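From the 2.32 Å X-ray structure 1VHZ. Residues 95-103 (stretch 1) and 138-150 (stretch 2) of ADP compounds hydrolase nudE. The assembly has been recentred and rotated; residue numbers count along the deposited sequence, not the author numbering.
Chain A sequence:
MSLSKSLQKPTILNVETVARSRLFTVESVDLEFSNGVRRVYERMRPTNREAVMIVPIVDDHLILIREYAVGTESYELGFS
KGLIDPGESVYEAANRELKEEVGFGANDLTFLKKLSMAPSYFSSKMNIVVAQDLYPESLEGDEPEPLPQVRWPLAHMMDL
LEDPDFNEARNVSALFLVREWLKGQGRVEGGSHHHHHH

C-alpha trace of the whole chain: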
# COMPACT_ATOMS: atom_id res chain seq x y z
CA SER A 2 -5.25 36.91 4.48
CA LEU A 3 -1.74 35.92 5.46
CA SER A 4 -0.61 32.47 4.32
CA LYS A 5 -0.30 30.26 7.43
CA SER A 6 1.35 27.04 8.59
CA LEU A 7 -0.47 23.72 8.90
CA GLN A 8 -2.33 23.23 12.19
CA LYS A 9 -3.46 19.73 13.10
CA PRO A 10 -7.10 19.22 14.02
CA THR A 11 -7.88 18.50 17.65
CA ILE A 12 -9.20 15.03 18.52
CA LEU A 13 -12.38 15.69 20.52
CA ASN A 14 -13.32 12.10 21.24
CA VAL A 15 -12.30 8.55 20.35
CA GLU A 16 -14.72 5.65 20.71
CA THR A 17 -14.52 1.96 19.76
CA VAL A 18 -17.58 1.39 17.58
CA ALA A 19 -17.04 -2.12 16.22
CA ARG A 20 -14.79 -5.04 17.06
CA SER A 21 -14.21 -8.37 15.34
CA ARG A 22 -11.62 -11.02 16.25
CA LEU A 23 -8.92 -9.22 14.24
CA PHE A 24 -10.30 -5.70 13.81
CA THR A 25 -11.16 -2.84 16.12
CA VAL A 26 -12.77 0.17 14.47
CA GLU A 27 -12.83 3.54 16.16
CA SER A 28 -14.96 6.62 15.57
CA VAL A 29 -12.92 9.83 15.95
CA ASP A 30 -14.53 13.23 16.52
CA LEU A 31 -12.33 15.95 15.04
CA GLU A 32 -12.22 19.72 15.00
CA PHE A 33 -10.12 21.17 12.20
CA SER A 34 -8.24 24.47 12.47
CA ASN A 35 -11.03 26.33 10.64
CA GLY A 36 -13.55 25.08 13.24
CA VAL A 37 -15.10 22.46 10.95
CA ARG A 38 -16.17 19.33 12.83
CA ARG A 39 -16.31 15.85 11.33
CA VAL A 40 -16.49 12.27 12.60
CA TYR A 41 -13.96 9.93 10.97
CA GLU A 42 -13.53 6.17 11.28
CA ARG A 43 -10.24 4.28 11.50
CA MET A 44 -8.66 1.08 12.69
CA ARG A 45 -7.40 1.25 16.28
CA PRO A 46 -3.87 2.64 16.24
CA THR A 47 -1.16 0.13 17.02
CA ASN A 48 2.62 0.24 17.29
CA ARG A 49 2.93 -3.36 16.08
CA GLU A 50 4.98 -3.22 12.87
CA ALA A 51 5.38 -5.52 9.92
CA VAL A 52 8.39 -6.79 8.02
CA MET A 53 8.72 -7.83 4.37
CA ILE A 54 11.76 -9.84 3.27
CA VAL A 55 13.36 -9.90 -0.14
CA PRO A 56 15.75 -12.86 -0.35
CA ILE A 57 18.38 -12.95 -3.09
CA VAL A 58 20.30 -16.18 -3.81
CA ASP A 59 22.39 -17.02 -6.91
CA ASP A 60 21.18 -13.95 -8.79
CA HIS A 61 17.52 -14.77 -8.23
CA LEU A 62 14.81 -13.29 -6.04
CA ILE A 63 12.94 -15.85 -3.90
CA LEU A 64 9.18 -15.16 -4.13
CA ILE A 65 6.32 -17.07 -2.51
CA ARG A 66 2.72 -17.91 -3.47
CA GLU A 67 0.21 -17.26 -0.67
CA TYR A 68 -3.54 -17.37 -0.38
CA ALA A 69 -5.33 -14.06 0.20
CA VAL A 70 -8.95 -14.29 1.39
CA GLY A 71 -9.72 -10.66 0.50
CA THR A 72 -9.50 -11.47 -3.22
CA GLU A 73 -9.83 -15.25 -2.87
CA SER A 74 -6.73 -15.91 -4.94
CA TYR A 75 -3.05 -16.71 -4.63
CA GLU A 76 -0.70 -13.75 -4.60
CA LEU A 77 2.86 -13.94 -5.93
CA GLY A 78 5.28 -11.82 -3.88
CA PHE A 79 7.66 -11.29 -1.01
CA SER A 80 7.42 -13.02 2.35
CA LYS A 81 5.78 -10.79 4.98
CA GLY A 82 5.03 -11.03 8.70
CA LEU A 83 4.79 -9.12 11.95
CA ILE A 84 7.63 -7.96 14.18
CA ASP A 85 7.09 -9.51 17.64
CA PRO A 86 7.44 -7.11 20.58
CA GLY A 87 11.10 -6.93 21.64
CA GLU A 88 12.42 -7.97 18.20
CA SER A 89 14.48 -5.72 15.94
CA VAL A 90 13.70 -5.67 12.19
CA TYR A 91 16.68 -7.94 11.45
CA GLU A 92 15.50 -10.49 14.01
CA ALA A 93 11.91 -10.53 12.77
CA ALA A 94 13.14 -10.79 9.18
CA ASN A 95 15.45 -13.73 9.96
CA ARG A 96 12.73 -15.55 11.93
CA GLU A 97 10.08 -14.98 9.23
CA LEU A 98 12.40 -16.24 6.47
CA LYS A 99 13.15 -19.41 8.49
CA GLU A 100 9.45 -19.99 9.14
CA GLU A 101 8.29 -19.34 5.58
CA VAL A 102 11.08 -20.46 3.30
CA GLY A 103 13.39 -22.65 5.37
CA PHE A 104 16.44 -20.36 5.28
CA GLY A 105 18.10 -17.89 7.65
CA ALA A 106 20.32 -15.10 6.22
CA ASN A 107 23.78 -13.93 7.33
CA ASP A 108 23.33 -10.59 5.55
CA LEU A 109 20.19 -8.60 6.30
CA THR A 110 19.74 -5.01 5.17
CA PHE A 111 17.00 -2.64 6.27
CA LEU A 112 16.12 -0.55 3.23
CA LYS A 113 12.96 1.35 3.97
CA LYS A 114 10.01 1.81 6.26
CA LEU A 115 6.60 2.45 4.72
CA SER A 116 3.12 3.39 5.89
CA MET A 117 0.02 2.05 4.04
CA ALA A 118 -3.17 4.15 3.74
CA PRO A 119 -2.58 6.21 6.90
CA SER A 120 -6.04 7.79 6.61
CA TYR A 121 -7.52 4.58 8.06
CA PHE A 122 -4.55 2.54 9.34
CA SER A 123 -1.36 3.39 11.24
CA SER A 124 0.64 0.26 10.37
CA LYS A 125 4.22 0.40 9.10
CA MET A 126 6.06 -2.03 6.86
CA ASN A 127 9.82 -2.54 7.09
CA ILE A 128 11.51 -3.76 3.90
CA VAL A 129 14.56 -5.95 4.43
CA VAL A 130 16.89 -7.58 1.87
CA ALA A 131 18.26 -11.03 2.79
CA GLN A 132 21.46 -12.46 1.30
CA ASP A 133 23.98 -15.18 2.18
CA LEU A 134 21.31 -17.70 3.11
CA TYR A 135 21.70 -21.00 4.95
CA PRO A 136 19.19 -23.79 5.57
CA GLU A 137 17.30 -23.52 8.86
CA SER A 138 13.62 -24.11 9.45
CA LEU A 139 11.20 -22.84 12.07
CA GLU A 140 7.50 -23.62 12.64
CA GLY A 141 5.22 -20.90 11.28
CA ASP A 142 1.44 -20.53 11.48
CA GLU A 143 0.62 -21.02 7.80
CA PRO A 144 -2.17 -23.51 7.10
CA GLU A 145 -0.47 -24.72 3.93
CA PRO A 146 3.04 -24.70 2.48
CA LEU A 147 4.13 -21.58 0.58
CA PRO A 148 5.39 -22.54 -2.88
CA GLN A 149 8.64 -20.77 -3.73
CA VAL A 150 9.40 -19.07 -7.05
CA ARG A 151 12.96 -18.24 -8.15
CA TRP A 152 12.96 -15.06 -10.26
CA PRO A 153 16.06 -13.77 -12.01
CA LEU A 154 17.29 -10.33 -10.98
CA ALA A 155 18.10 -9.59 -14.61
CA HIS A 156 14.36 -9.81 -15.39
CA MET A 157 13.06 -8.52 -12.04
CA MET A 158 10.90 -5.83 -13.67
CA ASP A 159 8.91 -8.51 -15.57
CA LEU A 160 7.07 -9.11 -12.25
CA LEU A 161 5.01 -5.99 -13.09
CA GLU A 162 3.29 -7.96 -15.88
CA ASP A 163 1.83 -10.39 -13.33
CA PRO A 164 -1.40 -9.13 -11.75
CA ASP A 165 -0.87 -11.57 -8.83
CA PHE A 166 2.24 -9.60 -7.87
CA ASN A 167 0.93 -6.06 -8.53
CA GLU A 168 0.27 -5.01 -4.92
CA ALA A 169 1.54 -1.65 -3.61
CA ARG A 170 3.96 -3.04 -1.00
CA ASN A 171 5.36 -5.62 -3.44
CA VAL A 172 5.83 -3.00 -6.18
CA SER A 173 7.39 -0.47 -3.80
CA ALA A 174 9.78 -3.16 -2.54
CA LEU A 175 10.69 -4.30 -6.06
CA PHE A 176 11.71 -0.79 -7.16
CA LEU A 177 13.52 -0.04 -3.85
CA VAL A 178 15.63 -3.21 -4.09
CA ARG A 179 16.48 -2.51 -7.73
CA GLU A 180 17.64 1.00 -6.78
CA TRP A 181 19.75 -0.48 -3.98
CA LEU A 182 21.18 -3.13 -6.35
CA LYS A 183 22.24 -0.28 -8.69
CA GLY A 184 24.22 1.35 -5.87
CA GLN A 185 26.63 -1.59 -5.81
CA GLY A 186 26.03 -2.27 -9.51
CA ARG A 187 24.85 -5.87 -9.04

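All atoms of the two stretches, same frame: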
# COMPACT_ATOMS: atom_id res chain seq x y z
N ASN A 95 14.79 -12.42 9.92
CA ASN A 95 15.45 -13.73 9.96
C ASN A 95 14.48 -14.83 10.38
O ASN A 95 14.40 -15.87 9.74
CB ASN A 95 16.68 -13.65 10.87
CG ASN A 95 17.80 -14.59 10.50
OD1 ASN A 95 17.95 -15.01 9.36
ND2 ASN A 95 18.64 -14.94 11.48
N ARG A 96 13.70 -14.59 11.44
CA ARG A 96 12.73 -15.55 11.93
C ARG A 96 11.66 -15.83 10.87
O ARG A 96 11.34 -17.00 10.62
CB ARG A 96 12.07 -15.05 13.23
CG ARG A 96 10.96 -15.95 13.76
CD ARG A 96 10.33 -15.38 15.04
NE ARG A 96 9.85 -14.01 14.85
CZ ARG A 96 8.86 -13.66 14.02
NH1 ARG A 96 8.21 -14.56 13.29
NH2 ARG A 96 8.52 -12.37 13.91
N GLU A 97 11.10 -14.78 10.26
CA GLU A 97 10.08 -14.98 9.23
C GLU A 97 10.64 -15.76 8.05
O GLU A 97 9.92 -16.62 7.53
CB GLU A 97 9.46 -13.67 8.74
CG GLU A 97 8.62 -12.92 9.76
CD GLU A 97 7.28 -13.59 10.02
OE1 GLU A 97 6.75 -13.39 11.15
OE2 GLU A 97 6.75 -14.29 9.13
N LEU A 98 11.85 -15.48 7.60
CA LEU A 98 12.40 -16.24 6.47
C LEU A 98 12.44 -17.74 6.84
O LEU A 98 12.07 -18.57 6.03
CB LEU A 98 13.81 -15.84 6.13
CG LEU A 98 14.30 -15.08 4.95
CD1 LEU A 98 15.78 -15.44 4.68
CD2 LEU A 98 13.50 -15.29 3.67
N LYS A 99 13.00 -18.05 8.01
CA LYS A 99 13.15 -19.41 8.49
C LYS A 99 11.80 -20.13 8.52
O LYS A 99 11.73 -21.26 8.05
CB LYS A 99 13.79 -19.48 9.88
CG LYS A 99 15.24 -19.05 9.95
CD LYS A 99 15.74 -19.02 11.40
CE LYS A 99 17.17 -18.42 11.38
NZ LYS A 99 17.58 -18.05 12.76
N GLU A 100 10.79 -19.45 9.05
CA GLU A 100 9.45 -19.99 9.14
C GLU A 100 8.79 -20.17 7.77
O GLU A 100 8.10 -21.15 7.53
CB GLU A 100 8.52 -19.07 9.96
CG GLU A 100 8.75 -19.05 11.45
CD GLU A 100 7.97 -17.99 12.18
OE1 GLU A 100 8.29 -17.73 13.36
OE2 GLU A 100 7.03 -17.37 11.61
N GLU A 101 9.01 -19.22 6.85
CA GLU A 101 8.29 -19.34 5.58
C GLU A 101 9.01 -20.02 4.45
O GLU A 101 8.38 -20.73 3.65
CB GLU A 101 7.87 -17.92 5.14
CG GLU A 101 6.90 -17.29 6.16
CD GLU A 101 6.22 -16.05 5.63
OE1 GLU A 101 6.33 -15.75 4.43
OE2 GLU A 101 5.55 -15.37 6.43
N VAL A 102 10.32 -19.91 4.42
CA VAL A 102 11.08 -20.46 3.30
C VAL A 102 12.16 -21.42 3.67
O VAL A 102 12.85 -21.96 2.79
CB VAL A 102 11.52 -19.19 2.53
CG1 VAL A 102 12.95 -19.09 2.15
CG2 VAL A 102 10.56 -19.00 1.36
N GLY A 103 12.38 -21.71 4.96
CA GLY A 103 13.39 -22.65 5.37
C GLY A 103 14.82 -22.17 5.30
O GLY A 103 15.75 -22.99 5.36
N SER A 138 15.06 -24.18 9.43
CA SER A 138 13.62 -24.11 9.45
C SER A 138 13.03 -23.89 10.81
O SER A 138 13.59 -24.29 11.83
CB SER A 138 13.12 -25.43 8.80
OG SER A 138 11.72 -25.46 8.77
N LEU A 139 11.93 -23.16 10.85
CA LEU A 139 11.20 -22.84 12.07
C LEU A 139 9.70 -23.06 11.76
O LEU A 139 9.31 -22.94 10.59
CB LEU A 139 11.43 -21.43 12.53
CG LEU A 139 12.19 -21.05 13.79
CD1 LEU A 139 13.19 -22.08 14.28
CD2 LEU A 139 12.92 -19.71 13.60
N GLU A 140 8.92 -23.38 12.76
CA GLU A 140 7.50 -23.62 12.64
C GLU A 140 6.71 -22.32 12.56
O GLU A 140 6.70 -21.53 13.49
CB GLU A 140 6.98 -24.43 13.84
CG GLU A 140 6.50 -25.83 13.51
CD GLU A 140 5.01 -25.88 13.18
OE1 GLU A 140 4.59 -26.85 12.51
OE2 GLU A 140 4.25 -24.98 13.59
N GLY A 141 6.02 -22.12 11.43
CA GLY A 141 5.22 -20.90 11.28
C GLY A 141 3.75 -21.24 11.54
O GLY A 141 3.45 -22.35 11.95
N ASP A 142 2.86 -20.29 11.27
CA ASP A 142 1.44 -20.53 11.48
C ASP A 142 0.64 -20.71 10.20
O ASP A 142 -0.60 -20.71 10.26
CB ASP A 142 0.80 -19.37 12.28
CG ASP A 142 1.56 -19.12 13.57
OD1 ASP A 142 1.56 -20.02 14.44
OD2 ASP A 142 2.18 -18.03 13.70
N GLU A 143 1.31 -20.83 9.06
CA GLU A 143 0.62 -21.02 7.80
C GLU A 143 -0.13 -22.35 7.77
O GLU A 143 0.36 -23.39 8.19
CB GLU A 143 1.56 -20.92 6.61
CG GLU A 143 2.64 -21.95 6.46
CD GLU A 143 3.69 -21.95 7.55
OE1 GLU A 143 4.23 -23.04 7.84
OE2 GLU A 143 3.99 -20.89 8.13
N PRO A 144 -1.34 -22.33 7.22
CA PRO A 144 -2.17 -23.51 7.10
C PRO A 144 -1.68 -24.43 6.00
O PRO A 144 -2.02 -25.61 5.98
CB PRO A 144 -3.55 -22.97 6.79
CG PRO A 144 -3.34 -21.63 6.19
CD PRO A 144 -2.02 -21.11 6.70
N GLU A 145 -0.96 -23.87 5.02
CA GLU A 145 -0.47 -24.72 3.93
C GLU A 145 0.90 -24.21 3.52
O GLU A 145 1.23 -23.06 3.81
CB GLU A 145 -1.45 -24.76 2.76
CG GLU A 145 -1.66 -23.46 2.03
CD GLU A 145 -2.66 -23.42 0.91
OE1 GLU A 145 -3.22 -24.44 0.42
OE2 GLU A 145 -2.92 -22.28 0.44
N PRO A 146 1.71 -25.07 2.93
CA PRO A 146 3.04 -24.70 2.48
C PRO A 146 2.99 -23.54 1.49
O PRO A 146 2.00 -23.33 0.78
CB PRO A 146 3.60 -25.96 1.85
CG PRO A 146 2.72 -27.08 2.28
CD PRO A 146 1.38 -26.48 2.59
N LEU A 147 4.03 -22.71 1.48
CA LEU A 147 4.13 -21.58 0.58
C LEU A 147 5.08 -21.91 -0.57
O LEU A 147 6.30 -21.98 -0.37
CB LEU A 147 4.65 -20.37 1.38
CG LEU A 147 3.81 -20.06 2.63
CD1 LEU A 147 4.53 -19.10 3.57
CD2 LEU A 147 2.45 -19.51 2.23
N PRO A 148 4.55 -22.19 -1.74
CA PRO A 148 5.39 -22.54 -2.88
C PRO A 148 6.34 -21.39 -3.18
O PRO A 148 5.94 -20.23 -3.08
CB PRO A 148 4.43 -22.80 -4.02
CG PRO A 148 3.09 -22.97 -3.40
CD PRO A 148 3.13 -22.19 -2.10
N GLN A 149 7.60 -21.71 -3.43
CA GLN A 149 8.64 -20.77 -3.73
C GLN A 149 8.83 -20.60 -5.23
O GLN A 149 8.59 -21.51 -6.02
CB GLN A 149 9.98 -21.24 -3.11
CG GLN A 149 10.00 -21.08 -1.61
CD GLN A 149 11.20 -21.67 -0.92
OE1 GLN A 149 12.32 -21.51 -1.38
NE2 GLN A 149 10.97 -22.34 0.21
N VAL A 150 9.15 -19.37 -5.64
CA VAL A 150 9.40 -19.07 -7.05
C VAL A 150 10.73 -18.31 -7.18
O VAL A 150 10.91 -17.25 -6.56
CB VAL A 150 8.29 -18.23 -7.70
CG1 VAL A 150 8.62 -17.98 -9.18
CG2 VAL A 150 6.93 -18.90 -7.59
O HOH W 1 10.16 -23.71 7.40
O HOH W 2 6.69 -23.12 8.74
O HOH W 3 8.29 -22.13 1.34
O HOH W 4 6.06 -22.71 4.16

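Stretch 1 is the last part of a helix, and stretch 2 is a mostly extended segment that runs past its C-terminal end. The helix ends by exposing backbone carbonyls, and much of the contact consists of satisfying them. Together the two stretches bury 543 Å².

Ser-138 lies beside Gly-103, with their CA atoms 4.3 Å apart. Its CB points away from the helix. Its hydroxyl still takes part through water 1, which lies 2.7 Å from Ser-138 OG and 3.0 Å from Lys-99 O. A small polar side chain suits this exposed position. Gly-103 has positive phi, a conformation that favours glycine, as the chain leaves the helix.

Leu-139 has the largest covered area in the contact, 87 Å². Leu-139 N donates a weak hydrogen bond to Lys-99 O at 3.4 Å. Lys-99 O also accepts from Gly-103 N at 3.2 Å. Leu-139 O faces Glu-100 CA at 3.3 Å, a nearly straight CA-H...O contact. The leucine side chain lies over the aliphatic parts of three helix residues. Leu-139 CD2 is 3.6 Å from Lys-99 CD and 4.2 Å from Arg-96 CG, and Leu-139 CB is 3.7 Å from Glu-100 CG. The charged ends of these residues are engaged apart from the leucine. Arg-96 NH1 forms salt bridges with Glu-97 OE1 at 2.8 Å and Glu-100 OE1 at 3.2 Å. Lys-99 starts toward stretch 2, but its end leads away.

Glu-140 contributes mainly backbone, with Glu-140 O 3.8 Å from Glu-100 CG.

Gly-141 passes close to Glu-100. A CB on Gly-141 would point toward the helix, only 3.4 Å from Glu-100 CB, and would clash with Glu-143 OE2 at 2.3 Å. Glycine therefore fits the tight space. Gly-141 N donates to water 2 at 2.9 Å. Water 2 also lies 2.7 Å from Glu-100 O and 2.6 Å from Glu-143 OE1.

The CA-to-CB bond of Glu-143 points toward the helix. Its carboxylate and the Glu-100 carbonyl both lie close to water 2.

The chain then moves off. Pro-144, Glu-145 and Pro-146 make no contact with stretch 1.

The CA-to-CB bond of Leu-147 points toward the helix. Leu-147 CD1 packs 3.9 Å from Glu-101 CB, so an apolar residue covers the aliphatic base of a glutamate. Its backbone is tied by water. Water 3 donates to Leu-147 O at 2.6 Å and to Glu-101 O at 2.7 Å. Water 4 donates to Glu-101 O at 3.1 Å and weakly accepts from Leu-147 N at 3.4 Å.

The CA-to-CB bond of Pro-148 points away. That of Gln-149, where the strand begins, points toward the helix. Gln-149 NE2 donates a weak hydrogen bond to Val-102 O at 3.2 Å and another bond to water 3 at 2.9 Å. Gln-149 NE2 also lies 3.6 Å from Val-102 CG2. The long amide side chain suits this place because it spans the gap between backbones, where the Val-102 and Gln-149 CA atoms are 7.4 Å apart.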